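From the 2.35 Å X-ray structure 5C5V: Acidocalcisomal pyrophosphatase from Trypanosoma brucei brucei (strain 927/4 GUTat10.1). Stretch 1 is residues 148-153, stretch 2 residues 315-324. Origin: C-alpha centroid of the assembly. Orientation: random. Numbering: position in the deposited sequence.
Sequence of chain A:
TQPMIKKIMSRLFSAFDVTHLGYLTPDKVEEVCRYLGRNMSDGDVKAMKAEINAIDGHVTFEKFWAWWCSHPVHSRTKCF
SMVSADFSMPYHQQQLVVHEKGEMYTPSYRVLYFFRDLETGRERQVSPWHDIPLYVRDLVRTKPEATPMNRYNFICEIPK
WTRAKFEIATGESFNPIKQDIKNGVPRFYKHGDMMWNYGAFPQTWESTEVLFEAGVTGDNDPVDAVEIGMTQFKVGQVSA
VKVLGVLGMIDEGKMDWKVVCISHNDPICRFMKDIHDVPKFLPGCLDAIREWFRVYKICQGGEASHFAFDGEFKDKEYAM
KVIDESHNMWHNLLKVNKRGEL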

# COMPACT_ATOMS: atom_id res chain seq x y z
N PRO A 148 14.86 1.82 -17.42
CA PRO A 148 14.48 2.89 -18.36
C PRO A 148 13.46 3.85 -17.75
O PRO A 148 12.82 3.52 -16.76
CB PRO A 148 13.89 2.13 -19.56
CG PRO A 148 13.84 0.64 -19.13
CD PRO A 148 14.06 0.61 -17.65
N MET A 149 13.32 5.03 -18.34
CA MET A 149 12.53 6.09 -17.75
C MET A 149 11.06 5.83 -18.06
O MET A 149 10.74 5.32 -19.14
CB MET A 149 12.96 7.47 -18.27
CG MET A 149 14.47 7.62 -18.57
N ASN A 150 10.19 6.16 -17.12
CA ASN A 150 8.75 6.11 -17.34
C ASN A 150 8.11 7.10 -16.40
O ASN A 150 7.47 6.71 -15.43
CB ASN A 150 8.18 4.71 -17.13
CG ASN A 150 6.71 4.57 -17.59
OD1 ASN A 150 6.02 5.56 -17.85
ND2 ASN A 150 6.23 3.34 -17.64
N ARG A 151 8.31 8.37 -16.67
CA ARG A 151 7.79 9.41 -15.80
C ARG A 151 7.33 10.54 -16.70
O ARG A 151 8.14 11.28 -17.27
CB ARG A 151 8.84 9.87 -14.79
CG ARG A 151 8.28 10.76 -13.68
CD ARG A 151 9.34 11.12 -12.60
NE ARG A 151 9.46 10.06 -11.61
CZ ARG A 151 8.80 9.99 -10.44
NH1 ARG A 151 7.94 10.95 -10.07
NH2 ARG A 151 9.01 8.96 -9.63
N TYR A 152 6.01 10.64 -16.85
CA TYR A 152 5.38 11.58 -17.75
C TYR A 152 4.52 12.59 -17.02
O TYR A 152 3.89 12.26 -16.03
CB TYR A 152 4.50 10.83 -18.76
CG TYR A 152 5.26 9.93 -19.70
CD1 TYR A 152 5.67 10.40 -20.95
CD2 TYR A 152 5.58 8.63 -19.36
CE1 TYR A 152 6.36 9.60 -21.83
CE2 TYR A 152 6.28 7.80 -20.23
CZ TYR A 152 6.67 8.29 -21.47
OH TYR A 152 7.37 7.50 -22.36
N ASN A 153 4.45 13.81 -17.51
CA ASN A 153 3.51 14.75 -16.93
C ASN A 153 2.13 14.56 -17.52
O ASN A 153 1.95 14.47 -18.73
CB ASN A 153 3.98 16.19 -17.12
CG ASN A 153 4.88 16.64 -16.00
OD1 ASN A 153 4.66 16.28 -14.84
ND2 ASN A 153 5.91 17.41 -16.33
N ASP A 315 0.67 -2.99 -24.72
CA ASP A 315 1.48 -2.85 -23.51
C ASP A 315 2.21 -1.49 -23.45
O ASP A 315 2.06 -0.64 -24.33
CB ASP A 315 2.47 -4.02 -23.41
CG ASP A 315 3.49 -4.04 -24.54
OD1 ASP A 315 3.66 -3.03 -25.25
OD2 ASP A 315 4.12 -5.10 -24.72
N LYS A 316 2.99 -1.30 -22.39
CA LYS A 316 3.60 -0.01 -22.14
C LYS A 316 4.68 0.36 -23.16
O LYS A 316 4.82 1.53 -23.49
CB LYS A 316 4.19 0.03 -20.74
CG LYS A 316 5.37 -0.88 -20.53
CD LYS A 316 5.95 -0.66 -19.14
CE LYS A 316 7.11 -1.60 -18.88
NZ LYS A 316 7.49 -1.55 -17.46
N GLU A 317 5.42 -0.63 -23.66
CA GLU A 317 6.44 -0.36 -24.66
C GLU A 317 5.76 0.25 -25.89
O GLU A 317 6.26 1.21 -26.47
CB GLU A 317 7.19 -1.64 -25.04
CG GLU A 317 8.22 -1.45 -26.16
CD GLU A 317 8.79 -2.77 -26.70
OE1 GLU A 317 8.33 -3.85 -26.28
OE2 GLU A 317 9.71 -2.73 -27.56
N TYR A 318 4.61 -0.29 -26.25
CA TYR A 318 3.84 0.20 -27.39
C TYR A 318 3.26 1.60 -27.12
O TYR A 318 3.26 2.46 -27.99
CB TYR A 318 2.72 -0.78 -27.73
CG TYR A 318 2.07 -0.52 -29.05
CD1 TYR A 318 2.49 -1.18 -30.19
CD2 TYR A 318 1.04 0.40 -29.16
CE1 TYR A 318 1.90 -0.93 -31.41
CE2 TYR A 318 0.44 0.64 -30.36
CZ TYR A 318 0.87 -0.02 -31.48
OH TYR A 318 0.27 0.23 -32.69
N ALA A 319 2.77 1.81 -25.91
CA ALA A 319 2.17 3.08 -25.53
C ALA A 319 3.22 4.19 -25.54
O ALA A 319 2.93 5.32 -25.91
CB ALA A 319 1.49 2.98 -24.15
N MET A 320 4.42 3.87 -25.10
CA MET A 320 5.48 4.86 -25.08
C MET A 320 5.95 5.19 -26.51
O MET A 320 6.38 6.31 -26.77
CB MET A 320 6.64 4.40 -24.19
CG MET A 320 6.24 4.40 -22.71
SD MET A 320 7.54 4.06 -21.49
CE MET A 320 7.63 2.27 -21.57
N LYS A 321 5.85 4.23 -27.43
CA LYS A 321 6.13 4.53 -28.84
C LYS A 321 5.09 5.50 -29.38
O LYS A 321 5.44 6.49 -30.02
CB LYS A 321 6.14 3.28 -29.72
CG LYS A 321 7.40 2.47 -29.65
CD LYS A 321 7.34 1.29 -30.64
CE LYS A 321 8.70 0.58 -30.76
NZ LYS A 321 9.00 -0.23 -29.52
N VAL A 322 3.82 5.22 -29.10
CA VAL A 322 2.74 6.08 -29.53
C VAL A 322 2.94 7.50 -28.99
O VAL A 322 2.75 8.48 -29.71
CB VAL A 322 1.36 5.56 -29.07
CG1 VAL A 322 0.30 6.64 -29.20
CG2 VAL A 322 0.96 4.31 -29.85
N ILE A 323 3.33 7.61 -27.72
CA ILE A 323 3.57 8.91 -27.12
C ILE A 323 4.79 9.61 -27.74
O ILE A 323 4.74 10.80 -28.04
CB ILE A 323 3.74 8.78 -25.60
CG1 ILE A 323 2.41 8.39 -24.97
CG2 ILE A 323 4.29 10.08 -25.00
CD1 ILE A 323 2.53 7.95 -23.53
N ASP A 324 5.87 8.86 -27.95
CA ASP A 324 7.08 9.39 -28.56
C ASP A 324 6.80 9.98 -29.94
O ASP A 324 7.23 11.09 -30.28
CB ASP A 324 8.14 8.29 -28.67
CG ASP A 324 9.40 8.75 -29.41
OD1 ASP A 324 10.02 9.74 -28.98
OD2 ASP A 324 9.76 8.13 -30.44
O HOH W 1 7.41 7.91 -24.89

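The polar link between these two stretches runs through a water: no direct hydrogen bond crosses among the modelled atoms, yet water 1 sits 2.6 Å from Y152 OH and donates to the backbone carbonyl M320 O at 2.7 Å. That carbonyl already accepts from D324 N, 2.9 Å from M320 O, so the water takes a second place on an oxygen engaged in the helix. A tyrosine suits this spot because its ring can pack against apolar atoms while its hydroxyl still finds a polar partner.

The rest is packing. Y152, a buried strand residue with chi1 in the m well, points its CA-to-CB bond toward the helix, and its ring packs against M320 and I323. These two lie three residues apart, close to one helical turn, so both point their CA-to-CB bonds at the incoming strand. I323 CG2 lies 3.8 Å from Y152 CE1, and M320 CG comes within 3.3 Å of Y152 OH; both approach the ring obliquely. The sulfur sits at the edge of the ring, M320 SD 5.4 Å from the Y152 ring centroid, and also lies 4.0 Å from N150 CG. An m, t, m methionine thus touches three residues of the other stretch, M149, N150 and Y152, its unbranched chain passing the tyrosine on the way.

N150 points toward the helix but contributes only van der Waals contact there, including N150 ND2 to K316 CD at 4.3 Å; its amide is hydrogen-bonded elsewhere in the structure. K316 likewise offers its aliphatic chain, extended beyond chi1.

About 228 Å² is buried, both sides summed, with Y152 and M320 accounting for more than half of it. The helix presents K316, M320 and I323 at i, i+4 and i+7, a single stripe. Its start is secured by D315, whose OD1 accepts from Y318 N at 3.1 Å, while K321 NZ pairs with E317 OE2 at 3.3 Å in a salt bridge outside the contact.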